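Local coordinates for protein aerobactin synthase IucC (PDB 6CN7) that probably catalyses ATP-dependent attachment of a second N-acetyl-N-hydroxylysine to a citryl intermediate, yielding the siderophore aerobactin, at residues 23-28 against 55-60; 102-107 against 142-147; 476-481 against 531-536. The protein carries 5 engineered substitutions. All coordinates share one frame; numbering follows the deposited sequence.

Contact 1 (23-28 against 55-60)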
ATOM      1  N   LEU A  23      -4.714 -29.077 -14.770  1.00 44.77           N
ATOM      2  CA  LEU A  23      -6.162 -29.189 -14.623  1.00 45.21           C
ATOM      3  C   LEU A  23      -6.689 -30.476 -15.243  1.00 44.32           C
ATOM      4  O   LEU A  23      -7.698 -31.017 -14.778  1.00 45.07           O
ATOM      5  CB  LEU A  23      -6.856 -27.977 -15.247  1.00 43.42           C
ATOM      6  CG  LEU A  23      -6.640 -26.640 -14.533  1.00 42.75           C
ATOM      7  CD1 LEU A  23      -7.158 -25.498 -15.379  1.00 42.45           C
ATOM      8  CD2 LEU A  23      -7.316 -26.634 -13.172  1.00 44.32           C
ATOM      9  N   GLU A  24      -6.029 -30.981 -16.289  1.00 45.64           N
ATOM     10  CA  GLU A  24      -6.421 -32.270 -16.855  1.00 48.68           C
ATOM     11  C   GLU A  24      -6.025 -33.408 -15.924  1.00 50.52           C
ATOM     12  O   GLU A  24      -6.742 -34.408 -15.810  1.00 49.42           O
ATOM     13  CB  GLU A  24      -5.788 -32.450 -18.235  1.00 47.50           C
ATOM     14  CG  GLU A  24      -6.507 -33.454 -19.143  1.00 42.08           C
ATOM     15  CD  GLU A  24      -5.993 -34.877 -18.993  1.00 45.73           C
ATOM     16  OE1 GLU A  24      -5.008 -35.091 -18.248  1.00 43.07           O
ATOM     17  OE2 GLU A  24      -6.576 -35.789 -19.627  1.00 44.28           O
ATOM     18  N   TYR A  25      -4.885 -33.267 -15.246  1.00 49.34           N
ATOM     19  CA  TYR A  25      -4.477 -34.257 -14.257  1.00 49.00           C
ATOM     20  C   TYR A  25      -5.410 -34.241 -13.052  1.00 46.66           C
ATOM     21  O   TYR A  25      -5.690 -35.290 -12.464  1.00 45.06           O
ATOM     22  CB  TYR A  25      -3.034 -33.998 -13.828  1.00 51.51           C
ATOM     23  CG  TYR A  25      -2.521 -34.983 -12.808  1.00 53.85           C
ATOM     24  CD1 TYR A  25      -2.343 -36.316 -13.137  1.00 54.94           C
ATOM     25  CD2 TYR A  25      -2.213 -34.578 -11.515  1.00 54.20           C
ATOM     26  CE1 TYR A  25      -1.876 -37.223 -12.209  1.00 56.63           C
ATOM     27  CE2 TYR A  25      -1.745 -35.480 -10.580  1.00 54.95           C
ATOM     28  CZ  TYR A  25      -1.578 -36.801 -10.934  1.00 56.74           C
ATOM     29  OH  TYR A  25      -1.112 -37.706 -10.009  1.00 62.73           O
ATOM     30  N   GLU A  26      -5.899 -33.061 -12.673  1.00 48.89           N
ATOM     31  CA  GLU A  26      -6.884 -32.936 -11.606  1.00 53.11           C
ATOM     32  C   GLU A  26      -8.287 -33.336 -12.046  1.00 52.89           C
ATOM     33  O   GLU A  26      -9.208 -33.300 -11.224  1.00 53.58           O
ATOM     34  CB  GLU A  26      -6.904 -31.498 -11.079  1.00 59.77           C
ATOM     35  CG  GLU A  26      -5.663 -31.105 -10.293  1.00 68.12           C
ATOM     36  CD  GLU A  26      -5.512 -31.896  -9.008  1.00 82.95           C
ATOM     37  OE1 GLU A  26      -6.525 -32.441  -8.520  1.00 88.78           O
ATOM     38  OE2 GLU A  26      -4.381 -31.974  -8.485  1.00 88.67           O
ATOM     39  N   GLN A  27      -8.471 -33.702 -13.314  1.00 56.65           N
ATOM     40  CA  GLN A  27      -9.740 -34.183 -13.852  1.00 57.85           C
ATOM     41  C   GLN A  27     -10.800 -33.092 -13.949  1.00 56.40           C
ATOM     42  O   GLN A  27     -11.994 -33.397 -14.045  1.00 60.88           O
ATOM     43  CB  GLN A  27     -10.281 -35.364 -13.037  1.00 64.17           C
ATOM     44  CG  GLN A  27      -9.435 -36.620 -13.162  1.00 71.51           C
ATOM     45  CD  GLN A  27     -10.026 -37.800 -12.423  1.00 80.64           C
ATOM     46  OE1 GLN A  27     -10.678 -37.640 -11.388  1.00 82.57           O
ATOM     47  NE2 GLN A  27      -9.809 -38.998 -12.955  1.00 84.62           N
ATOM     48  N   VAL A  28     -10.396 -31.818 -13.931  1.00 51.34           N
ATOM     49  CA  VAL A  28     -11.328 -30.745 -14.263  1.00 49.43           C
ATOM     50  C   VAL A  28     -11.898 -30.963 -15.657  1.00 53.67           C
ATOM     51  O   VAL A  28     -13.066 -30.650 -15.922  1.00 59.20           O
ATOM     52  CB  VAL A  28     -10.626 -29.377 -14.137  1.00 48.26           C
ATOM     53  CG1 VAL A  28     -11.538 -28.246 -14.609  1.00 48.45           C
ATOM     54  CG2 VAL A  28     -10.190 -29.148 -12.696  1.00 46.66           C
ATOM     55  N   GLY A  55       2.726 -39.148 -18.975  1.00 48.65           N
ATOM     56  CA  GLY A  55       3.694 -39.819 -18.136  1.00 46.29           C
ATOM     57  C   GLY A  55       3.067 -40.867 -17.235  1.00 47.35           C
ATOM     58  O   GLY A  55       1.867 -41.139 -17.271  1.00 46.20           O
ATOM     59  N   ILE A  56       3.917 -41.454 -16.388  1.00 45.82           N
ATOM     60  CA  ILE A  56       3.501 -42.589 -15.570  1.00 46.13           C
ATOM     61  C   ILE A  56       2.492 -42.193 -14.500  1.00 42.43           C
ATOM     62  O   ILE A  56       1.782 -43.057 -13.975  1.00 43.88           O
ATOM     63  CB  ILE A  56       4.727 -43.264 -14.928  1.00 50.84           C
ATOM     64  CG1 ILE A  56       4.324 -44.596 -14.292  1.00 53.56           C
ATOM     65  CG2 ILE A  56       5.370 -42.347 -13.885  1.00 52.31           C
ATOM     66  CD1 ILE A  56       5.498 -45.472 -13.906  1.00 52.23           C
ATOM     67  N   TRP A  57       2.410 -40.910 -14.149  1.00 39.17           N
ATOM     68  CA  TRP A  57       1.429 -40.462 -13.171  1.00 40.46           C
ATOM     69  C   TRP A  57       0.059 -40.198 -13.779  1.00 45.37           C
ATOM     70  O   TRP A  57      -0.897 -39.974 -13.031  1.00 50.23           O
ATOM     71  CB  TRP A  57       1.925 -39.192 -12.477  1.00 41.35           C
ATOM     72  CG  TRP A  57       3.072 -39.441 -11.555  1.00 41.94           C
ATOM     73  CD1 TRP A  57       4.396 -39.276 -11.828  1.00 45.17           C
ATOM     74  CD2 TRP A  57       2.996 -39.914 -10.207  1.00 42.18           C
ATOM     75  NE1 TRP A  57       5.151 -39.612 -10.733  1.00 44.02           N
ATOM     76  CE2 TRP A  57       4.314 -40.007  -9.722  1.00 45.04           C
ATOM     77  CE3 TRP A  57       1.939 -40.267  -9.362  1.00 45.43           C
ATOM     78  CZ2 TRP A  57       4.606 -40.439  -8.429  1.00 45.25           C
ATOM     79  CZ3 TRP A  57       2.229 -40.697  -8.082  1.00 45.48           C
ATOM     80  CH2 TRP A  57       3.552 -40.776  -7.626  1.00 43.82           C
ATOM     81  N   GLY A  58      -0.064 -40.237 -15.102  1.00 43.70           N
ATOM     82  CA  GLY A  58      -1.271 -39.796 -15.766  1.00 47.44           C
ATOM     83  C   GLY A  58      -1.273 -38.327 -16.118  1.00 49.19           C
ATOM     84  O   GLY A  58      -2.307 -37.812 -16.559  1.00 54.30           O
ATOM     85  N   TRP A  59      -0.149 -37.640 -15.940  1.00 44.61           N
ATOM     86  CA  TRP A  59      -0.046 -36.206 -16.166  1.00 42.92           C
ATOM     87  C   TRP A  59       0.632 -35.951 -17.506  1.00 45.35           C
ATOM     88  O   TRP A  59       1.649 -36.578 -17.820  1.00 42.55           O
ATOM     89  CB  TRP A  59       0.738 -35.556 -15.026  1.00 42.06           C
ATOM     90  CG  TRP A  59       1.101 -34.133 -15.258  1.00 41.97           C
ATOM     91  CD1 TRP A  59       0.249 -33.078 -15.388  1.00 44.27           C
ATOM     92  CD2 TRP A  59       2.424 -33.595 -15.362  1.00 40.11           C
ATOM     93  NE1 TRP A  59       0.956 -31.916 -15.579  1.00 41.55           N
ATOM     94  CE2 TRP A  59       2.295 -32.207 -15.567  1.00 38.37           C
ATOM     95  CE3 TRP A  59       3.703 -34.155 -15.308  1.00 43.84           C
ATOM     96  CZ2 TRP A  59       3.396 -31.372 -15.719  1.00 36.90           C
ATOM     97  CZ3 TRP A  59       4.798 -33.321 -15.459  1.00 42.48           C
ATOM     98  CH2 TRP A  59       4.636 -31.945 -15.661  1.00 38.43           C
ATOM     99  N   LEU A  60       0.066 -35.031 -18.288  1.00 48.32           N
ATOM    100  CA  LEU A  60       0.530 -34.784 -19.648  1.00 46.56           C
ATOM    101  C   LEU A  60       1.799 -33.940 -19.670  1.00 45.67           C
ATOM    102  O   LEU A  60       1.953 -32.998 -18.888  1.00 46.41           O
ATOM    103  CB  LEU A  60      -0.557 -34.077 -20.454  1.00 45.40           C
ATOM    104  CG  LEU A  60      -1.833 -34.875 -20.730  1.00 46.47           C
ATOM    105  CD1 LEU A  60      -2.941 -33.948 -21.197  1.00 48.44           C
ATOM    106  CD2 LEU A  60      -1.568 -35.959 -21.761  1.00 43.85           C
TER
HETATM  107  O   HOH W   1      -2.554 -34.173 -17.474  1.00 36.66           O
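A Schellman motif ends helix 4-25, and in the last turn of that helix Tyr-25 packs against the loop of the 46-54/60-62 beta hairpin, which contains the type I beta turn Gly-55 to Gly-58. The Tyr-25 ring, its CG anti to the backbone N (chi1 -180°), meets that turn with its rim: Tyr-25 CE1 lies 3.0 Å from Trp-57 O, which sits in the plane of the ring, while Gly-58 O also approaches the edge. Trp-59 crosses Tyr-25 at about a right angle. The edge of its five-membered ring points toward the tyrosine face in an offset edge-to-face pair, with centroids 5.8 Å apart and planes at 77°; Trp-59 CB touches Tyr-25 CD1 at 3.7 Å. Beyond the pair, helix 475-499 supplies Val-488 against Tyr-25 and Arg-492 in a cation-pi contact with Trp-59. Polar linkage comes through Glu-24, whose OE2 meets Arg-54 in a salt bridge and accepts from Ala-31 N. Its chain bends at chi2 (-90°), and OE1 approaches Leu-60 CD1 at 3.8 Å. A single water joins the segments here, donating to Glu-24 OE1 at 2.7 Å and accepting from Leu-60 N at 2.9 Å.

Contact 2 (102-107 against 142-147)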
ATOM      1  N   TYR A 102      -1.229 -12.120 -14.114  1.00 45.08           N
ATOM      2  CA  TYR A 102      -0.277 -11.176 -14.685  1.00 45.50           C
ATOM      3  C   TYR A 102       0.941 -11.007 -13.789  1.00 44.19           C
ATOM      4  O   TYR A 102       2.044 -10.750 -14.287  1.00 44.36           O
ATOM      5  CB  TYR A 102      -0.957  -9.832 -14.946  1.00 44.47           C
ATOM      6  CG  TYR A 102      -1.850  -9.853 -16.168  1.00 43.67           C
ATOM      7  CD1 TYR A 102      -1.306  -9.944 -17.441  1.00 44.90           C
ATOM      8  CD2 TYR A 102      -3.235  -9.791 -16.052  1.00 46.81           C
ATOM      9  CE1 TYR A 102      -2.109  -9.971 -18.565  1.00 43.89           C
ATOM     10  CE2 TYR A 102      -4.049  -9.814 -17.175  1.00 44.07           C
ATOM     11  CZ  TYR A 102      -3.477  -9.905 -18.428  1.00 44.75           C
ATOM     12  OH  TYR A 102      -4.274  -9.930 -19.551  1.00 51.90           O
ATOM     13  N   ALA A 103       0.774 -11.155 -12.474  1.00 42.48           N
ATOM     14  CA  ALA A 103       1.936 -11.199 -11.595  1.00 40.94           C
ATOM     15  C   ALA A 103       2.848 -12.368 -11.946  1.00 41.70           C
ATOM     16  O   ALA A 103       4.074 -12.255 -11.837  1.00 40.77           O
ATOM     17  CB  ALA A 103       1.496 -11.292 -10.134  1.00 36.84           C
ATOM     18  N   THR A 104       2.270 -13.495 -12.371  1.00 40.05           N
ATOM     19  CA  THR A 104       3.078 -14.653 -12.742  1.00 43.14           C
ATOM     20  C   THR A 104       3.805 -14.417 -14.060  1.00 40.97           C
ATOM     21  O   THR A 104       4.989 -14.750 -14.189  1.00 41.88           O
ATOM     22  CB  THR A 104       2.202 -15.905 -12.828  1.00 45.50           C
ATOM     23  OG1 THR A 104       1.572 -16.138 -11.562  1.00 49.36           O
ATOM     24  CG2 THR A 104       3.036 -17.130 -13.201  1.00 44.00           C
ATOM     25  N   LEU A 105       3.115 -13.848 -15.050  1.00 39.15           N
ATOM     26  CA  LEU A 105       3.761 -13.573 -16.328  1.00 43.17           C
ATOM     27  C   LEU A 105       4.893 -12.568 -16.166  1.00 41.59           C
ATOM     28  O   LEU A 105       5.943 -12.695 -16.807  1.00 43.75           O
ATOM     29  CB  LEU A 105       2.729 -13.066 -17.336  1.00 44.41           C
ATOM     30  CG  LEU A 105       1.593 -14.038 -17.675  1.00 46.56           C
ATOM     31  CD1 LEU A 105       0.619 -13.391 -18.648  1.00 46.18           C
ATOM     32  CD2 LEU A 105       2.139 -15.332 -18.258  1.00 45.36           C
ATOM     33  N   LEU A 106       4.699 -11.556 -15.319  1.00 42.69           N
ATOM     34  CA  LEU A 106       5.771 -10.606 -15.051  1.00 43.58           C
ATOM     35  C   LEU A 106       6.994 -11.317 -14.488  1.00 41.45           C
ATOM     36  O   LEU A 106       8.122 -11.084 -14.937  1.00 41.31           O
ATOM     37  CB  LEU A 106       5.282  -9.523 -14.088  1.00 40.31           C
ATOM     38  CG  LEU A 106       4.363  -8.460 -14.698  1.00 43.83           C
ATOM     39  CD1 LEU A 106       3.745  -7.598 -13.610  1.00 46.28           C
ATOM     40  CD2 LEU A 106       5.125  -7.591 -15.690  1.00 44.12           C
ATOM     41  N   GLY A 107       6.787 -12.193 -13.503  1.00 42.53           N
ATOM     42  CA  GLY A 107       7.904 -12.927 -12.931  1.00 42.34           C
ATOM     43  C   GLY A 107       8.541 -13.877 -13.926  1.00 42.75           C
ATOM     44  O   GLY A 107       9.767 -14.005 -13.980  1.00 46.33           O
ATOM     45  N   ALA A 142      -1.185 -22.879 -10.854  1.00 41.65           N
ATOM     46  CA  ALA A 142      -1.183 -22.228 -12.161  1.00 41.52           C
ATOM     47  C   ALA A 142      -0.504 -20.864 -12.110  1.00 39.59           C
ATOM     48  O   ALA A 142       0.300 -20.531 -12.988  1.00 41.15           O
ATOM     49  CB  ALA A 142      -2.618 -22.097 -12.669  1.00 45.35           C
ATOM     50  N   PHE A 143      -0.817 -20.059 -11.098  1.00 37.61           N
ATOM     51  CA  PHE A 143      -0.264 -18.715 -10.948  1.00 41.94           C
ATOM     52  C   PHE A 143       0.606 -18.708  -9.694  1.00 42.41           C
ATOM     53  O   PHE A 143       0.224 -18.183  -8.649  1.00 49.84           O
ATOM     54  CB  PHE A 143      -1.392 -17.686 -10.863  1.00 44.78           C
ATOM     55  CG  PHE A 143      -2.443 -17.850 -11.926  1.00 43.23           C
ATOM     56  CD1 PHE A 143      -2.086 -18.118 -13.238  1.00 45.89           C
ATOM     57  CD2 PHE A 143      -3.787 -17.753 -11.611  1.00 46.27           C
ATOM     58  CE1 PHE A 143      -3.051 -18.275 -14.217  1.00 45.02           C
ATOM     59  CE2 PHE A 143      -4.757 -17.908 -12.586  1.00 45.74           C
ATOM     60  CZ  PHE A 143      -4.389 -18.169 -13.889  1.00 46.15           C
ATOM     61  N   ASN A 144       1.795 -19.297  -9.806  1.00 38.89           N
ATOM     62  CA  ASN A 144       2.623 -19.547  -8.631  1.00 36.04           C
ATOM     63  C   ASN A 144       3.379 -18.315  -8.146  1.00 34.87           C
ATOM     64  O   ASN A 144       4.126 -18.422  -7.168  1.00 39.52           O
ATOM     65  CB  ASN A 144       3.615 -20.680  -8.910  1.00 35.12           C
ATOM     66  CG  ASN A 144       4.591 -20.348 -10.020  1.00 36.40           C
ATOM     67  OD1 ASN A 144       4.589 -19.243 -10.559  1.00 39.35           O
ATOM     68  ND2 ASN A 144       5.441 -21.310 -10.363  1.00 36.90           N
ATOM     69  N   LYS A 145       3.216 -17.158  -8.788  1.00 36.64           N
ATOM     70  CA  LYS A 145       3.817 -15.919  -8.302  1.00 40.21           C
ATOM     71  C   LYS A 145       2.778 -14.851  -7.993  1.00 42.97           C
ATOM     72  O   LYS A 145       3.148 -13.702  -7.726  1.00 43.65           O
ATOM     73  CB  LYS A 145       4.829 -15.381  -9.314  1.00 43.59           C
ATOM     74  CG  LYS A 145       6.027 -16.286  -9.531  1.00 42.74           C
ATOM     75  CD  LYS A 145       6.945 -15.722 -10.596  1.00 47.84           C
ATOM     76  CE  LYS A 145       7.988 -16.738 -11.016  1.00 51.40           C
ATOM     77  NZ  LYS A 145       7.370 -17.883 -11.739  1.00 48.64           N
ATOM     78  N   GLY A 146       1.494 -15.188  -8.032  1.00 47.65           N
ATOM     79  CA  GLY A 146       0.482 -14.258  -7.570  1.00 49.50           C
ATOM     80  C   GLY A 146       0.567 -14.084  -6.065  1.00 49.43           C
ATOM     81  O   GLY A 146       0.786 -15.038  -5.319  1.00 52.99           O
ATOM     82  N   ARG A 147       0.424 -12.839  -5.619  1.00 48.27           N
ATOM     83  CA  ARG A 147       0.527 -12.527  -4.196  1.00 47.77           C
ATOM     84  C   ARG A 147      -0.431 -11.378  -3.911  1.00 48.95           C
ATOM     85  O   ARG A 147      -0.186 -10.242  -4.330  1.00 45.91           O
ATOM     86  CB  ARG A 147       1.964 -12.182  -3.819  1.00 52.07           C
ATOM     87  CG  ARG A 147       2.980 -13.255  -4.235  1.00 52.88           C
ATOM     88  CD  ARG A 147       4.404 -12.774  -4.110  1.00 53.62           C
ATOM     89  NE  ARG A 147       5.379 -13.824  -4.430  1.00 53.69           N
ATOM     90  CZ  ARG A 147       5.996 -13.970  -5.603  1.00 47.73           C
ATOM     91  NH1 ARG A 147       5.760 -13.135  -6.608  1.00 46.77           N
ATOM     92  NH2 ARG A 147       6.867 -14.957  -5.773  1.00 42.84           N
TER
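Thr-104 OG1 has two partners: it bonds to Asp-100 O, one turn back in its own helix, and accepts a weak hydrogen bond from Lys-145 N across the contact. That second bond is long, 3.4 Å from Lys-145 N to Thr-104 OG1, though fairly straight at 157°. The hydroxyl lies anti to its own carbonyl carbon (chi1 -59°) and nestles against the type I beta turn Phe-143 to Gly-146, with Phe-143 CA only 3.2 Å from Thr-104 OG1. The methyl branch CG2, anti to the backbone N, rests 3.7 Å from Asn-144 OD1 where the two side chains cross at about a right angle; Asn-144 ND2 bonds to His-138 O. Lys-145 runs its aliphatic chain alongside the helix. Its CB meets Thr-104 CA, and its CD packs directly on the glycine backbone, 3.8 Å from Gly-107 CA. A bend at chi4 (68°) sets NZ, which forms a salt bridge with Asp-108, bonds to Ser-136 O and makes a weak bond to Asn-144 OD1. One turn before Gly-107, Ala-103 CB sits 3.8 Å from Lys-145 O and touches Gly-146 CA. The join is thus a mostly buried helix surface against a turn, and the backbones come close: Thr-104 CA and Lys-145 CA are 4.7 Å apart. Helix 91-114 carries the first segment, and the loop between helices 128-133 and 152-158 carries the second. Helix 4-25 packs on Leu-105, helix 152-158 places Leu-155 on Ala-103, and Ile-236 of the second subunit packs on Leu-106.

Contact 3 (476-481 against 531-536)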
ATOM      1  N   ASP A 476      -3.776 -43.325   6.939  1.00 59.93           N
ATOM      2  CA  ASP A 476      -4.082 -42.974   5.555  1.00 59.84           C
ATOM      3  C   ASP A 476      -4.021 -41.468   5.325  1.00 61.92           C
ATOM      4  O   ASP A 476      -3.750 -41.027   4.203  1.00 66.65           O
ATOM      5  CB  ASP A 476      -5.458 -43.515   5.165  1.00 63.84           C
ATOM      6  CG  ASP A 476      -5.432 -45.000   4.855  1.00 70.49           C
ATOM      7  OD1 ASP A 476      -4.435 -45.667   5.207  1.00 71.22           O
ATOM      8  OD2 ASP A 476      -6.405 -45.503   4.251  1.00 72.88           O
ATOM      9  N   TYR A 477      -4.278 -40.666   6.361  1.00 62.62           N
ATOM     10  CA  TYR A 477      -4.097 -39.223   6.236  1.00 60.48           C
ATOM     11  C   TYR A 477      -2.631 -38.868   6.010  1.00 58.54           C
ATOM     12  O   TYR A 477      -2.317 -37.951   5.241  1.00 57.51           O
ATOM     13  CB  TYR A 477      -4.611 -38.508   7.489  1.00 62.02           C
ATOM     14  CG  TYR A 477      -6.024 -37.968   7.413  1.00 64.91           C
ATOM     15  CD1 TYR A 477      -6.362 -36.966   6.512  1.00 65.23           C
ATOM     16  CD2 TYR A 477      -7.010 -38.435   8.274  1.00 66.74           C
ATOM     17  CE1 TYR A 477      -7.653 -36.463   6.454  1.00 66.15           C
ATOM     18  CE2 TYR A 477      -8.297 -37.933   8.228  1.00 69.81           C
ATOM     19  CZ  TYR A 477      -8.615 -36.950   7.314  1.00 69.79           C
ATOM     20  OH  TYR A 477      -9.898 -36.455   7.266  1.00 73.83           O
ATOM     21  N   LEU A 478      -1.719 -39.585   6.670  1.00 58.97           N
ATOM     22  CA  LEU A 478      -0.322 -39.168   6.705  1.00 61.58           C
ATOM     23  C   LEU A 478       0.468 -39.645   5.496  1.00 63.31           C
ATOM     24  O   LEU A 478       1.467 -39.015   5.135  1.00 68.53           O
ATOM     25  CB  LEU A 478       0.338 -39.676   7.989  1.00 64.82           C
ATOM     26  CG  LEU A 478      -0.229 -39.107   9.292  1.00 70.65           C
ATOM     27  CD1 LEU A 478       0.471 -39.733  10.484  1.00 73.02           C
ATOM     28  CD2 LEU A 478      -0.100 -37.589   9.335  1.00 70.94           C
ATOM     29  N   ILE A 479       0.057 -40.745   4.862  1.00 64.78           N
ATOM     30  CA  ILE A 479       0.747 -41.195   3.656  1.00 67.09           C
ATOM     31  C   ILE A 479       0.796 -40.080   2.621  1.00 64.62           C
ATOM     32  O   ILE A 479       1.817 -39.875   1.955  1.00 60.57           O
ATOM     33  CB  ILE A 479       0.064 -42.458   3.093  1.00 72.06           C
ATOM     34  CG1 ILE A 479       0.340 -43.661   3.996  1.00 71.72           C
ATOM     35  CG2 ILE A 479       0.536 -42.755   1.664  1.00 75.40           C
ATOM     36  CD1 ILE A 479       1.805 -44.052   4.082  1.00 72.19           C
ATOM     37  N   HIS A 480      -0.304 -39.338   2.475  1.00 68.24           N
ATOM     38  CA  HIS A 480      -0.374 -38.323   1.426  1.00 70.10           C
ATOM     39  C   HIS A 480       0.698 -37.257   1.615  1.00 70.08           C
ATOM     40  O   HIS A 480       1.268 -36.759   0.637  1.00 65.41           O
ATOM     41  CB  HIS A 480      -1.765 -37.698   1.399  1.00 73.07           C
ATOM     42  CG  HIS A 480      -2.837 -38.652   0.977  1.00 78.30           C
ATOM     43  ND1 HIS A 480      -3.051 -38.993  -0.341  1.00 78.73           N
ATOM     44  CD2 HIS A 480      -3.742 -39.354   1.699  1.00 78.78           C
ATOM     45  CE1 HIS A 480      -4.046 -39.857  -0.414  1.00 79.25           C
ATOM     46  NE2 HIS A 480      -4.483 -40.093   0.810  1.00 80.09           N
ATOM     47  N   ASP A 481       0.985 -36.888   2.866  1.00 73.66           N
ATOM     48  CA  ASP A 481       2.082 -35.961   3.127  1.00 80.22           C
ATOM     49  C   ASP A 481       3.362 -36.416   2.440  1.00 81.01           C
ATOM     50  O   ASP A 481       4.231 -35.590   2.131  1.00 83.47           O
ATOM     51  CB  ASP A 481       2.313 -35.818   4.638  1.00 86.82           C
ATOM     52  CG  ASP A 481       1.866 -34.465   5.181  1.00 89.72           C
ATOM     53  OD1 ASP A 481       1.352 -33.641   4.396  1.00 89.04           O
ATOM     54  OD2 ASP A 481       2.033 -34.223   6.398  1.00 89.89           O
ATOM     55  N   ALA A 531       3.150 -52.110   6.947  1.00 57.41           N
ATOM     56  CA  ALA A 531       1.800 -52.397   6.474  1.00 57.22           C
ATOM     57  C   ALA A 531       0.865 -51.235   6.779  1.00 59.98           C
ATOM     58  O   ALA A 531      -0.038 -50.926   5.991  1.00 61.91           O
ATOM     59  CB  ALA A 531       1.280 -53.684   7.111  1.00 51.18           C
ATOM     60  N   LEU A 532       1.072 -50.575   7.918  1.00 58.15           N
ATOM     61  CA  LEU A 532       0.230 -49.446   8.298  1.00 57.93           C
ATOM     62  C   LEU A 532       0.500 -48.226   7.428  1.00 54.83           C
ATOM     63  O   LEU A 532      -0.405 -47.410   7.216  1.00 51.97           O
ATOM     64  CB  LEU A 532       0.457 -49.116   9.773  1.00 64.59           C
ATOM     65  CG  LEU A 532      -0.427 -48.037  10.398  1.00 68.65           C
ATOM     66  CD1 LEU A 532      -1.881 -48.476  10.436  1.00 70.20           C
ATOM     67  CD2 LEU A 532       0.071 -47.709  11.795  1.00 71.25           C
ATOM     68  N   PHE A 533       1.726 -48.083   6.921  1.00 55.30           N
ATOM     69  CA  PHE A 533       2.075 -46.966   6.048  1.00 57.08           C
ATOM     70  C   PHE A 533       2.598 -47.468   4.707  1.00 60.47           C
ATOM     71  O   PHE A 533       3.738 -47.169   4.335  1.00 64.01           O
ATOM     72  CB  PHE A 533       3.139 -46.078   6.699  1.00 57.09           C
ATOM     73  CG  PHE A 533       2.699 -45.422   7.974  1.00 56.71           C
ATOM     74  CD1 PHE A 533       1.732 -44.430   7.963  1.00 61.11           C
ATOM     75  CD2 PHE A 533       3.275 -45.777   9.181  1.00 56.21           C
ATOM     76  CE1 PHE A 533       1.333 -43.818   9.137  1.00 60.63           C
ATOM     77  CE2 PHE A 533       2.883 -45.169  10.358  1.00 59.14           C
ATOM     78  CZ  PHE A 533       1.912 -44.189  10.337  1.00 57.90           C
ATOM     79  N   SER A 534       1.785 -48.221   3.971  1.00 59.53           N
ATOM     80  CA  SER A 534       2.264 -48.887   2.766  1.00 57.31           C
ATOM     81  C   SER A 534       2.319 -47.916   1.595  1.00 54.29           C
ATOM     82  O   SER A 534       1.346 -47.210   1.311  1.00 55.99           O
ATOM     83  CB  SER A 534       1.369 -50.073   2.417  1.00 57.79           C
ATOM     84  OG  SER A 534       1.696 -50.587   1.138  1.00 57.20           O
ATOM     85  N   LEU A 535       3.464 -47.888   0.915  1.00 49.45           N
ATOM     86  CA  LEU A 535       3.645 -47.098  -0.294  1.00 42.28           C
ATOM     87  C   LEU A 535       3.486 -47.931  -1.558  1.00 43.50           C
ATOM     88  O   LEU A 535       3.760 -47.431  -2.653  1.00 48.74           O
ATOM     89  CB  LEU A 535       5.025 -46.435  -0.287  1.00 42.21           C
ATOM     90  CG  LEU A 535       5.304 -45.469   0.865  1.00 45.79           C
ATOM     91  CD1 LEU A 535       6.779 -45.100   0.892  1.00 46.84           C
ATOM     92  CD2 LEU A 535       4.439 -44.223   0.739  1.00 47.19           C
ATOM     93  N   PHE A 536       3.044 -49.184  -1.435  1.00 45.89           N
ATOM     94  CA  PHE A 536       2.960 -50.096  -2.570  1.00 52.23           C
ATOM     95  C   PHE A 536       1.546 -50.624  -2.792  1.00 55.47           C
ATOM     96  O   PHE A 536       1.371 -51.648  -3.460  1.00 55.09           O
ATOM     97  CB  PHE A 536       3.940 -51.254  -2.384  1.00 53.57           C
ATOM     98  CG  PHE A 536       5.378 -50.825  -2.371  1.00 52.75           C
ATOM     99  CD1 PHE A 536       5.991 -50.441  -1.189  1.00 51.61           C
ATOM    100  CD2 PHE A 536       6.115 -50.793  -3.543  1.00 54.11           C
ATOM    101  CE1 PHE A 536       7.312 -50.041  -1.178  1.00 53.32           C
ATOM    102  CE2 PHE A 536       7.434 -50.394  -3.537  1.00 53.97           C
ATOM    103  CZ  PHE A 536       8.035 -50.017  -2.353  1.00 52.43           C
TER
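The ring of Phe-533 meets Ile-479 CD1 at its edge, close to the ring plane, with Phe-533 CD1 3.9 Å from that methyl, while Leu-478 CD1 approaches obliquely, 4.4 Å from Phe-533 CE1. Leu-414 and Cys-415 of helix 395-417, Val-452 of strand 449-452 and Phe-456 also touch this ring. Both segments belong to the FhuF-like sequence region, and the contact joins the early part of helix 475-499 to the chain leaving helix 527-532. Ile-479 does most of the work. Its CD1, set by chi2 of -64°, presses into the point where that chain leaves its helix: it lies 3.5 Å from Phe-533 CA and 3.6 Å from Phe-533 CB. Farther along, the same isoleucine methyl reaches Leu-535 CD2 at 4.3 Å. Between these two apolar residues Ser-534 directs CB away from the helix, and its OG accepts from Phe-536 N at 3.2 Å, an ST turn that ties the chain to itself. Phe-533 O bonds to Tyr-411 OH, and Leu-535 O to Asn-571 ND2. The chemistry between the two segments is therefore apolar, resting on van der Waals contact and burial of hydrocarbon, while at least Ser-534 OG and the carbonyls of Phe-533 and Leu-535 have partners in the loop or on neighbouring elements.

The three contacts follow one another along the chain, each closing before the next opens. Helix 4-25 connects the first two: it ends in contact 1, and farther back Trp-8, Val-11 and Leu-15 pack on Leu-105 of contact 2, whose centre is about 22 Å from that of contact 1. Helix 475-499 makes the second connection, carrying 476-481 of contact 3 and, farther along, Val-488 and Arg-492 beside contact 1; those centres are about 21 Å apart. Contacts 2 and 3 lie on opposite sides of the chain's centre, their centres about 33 Å apart and nearest atoms about 18 Å. Contact 2 alone is touched by the second subunit.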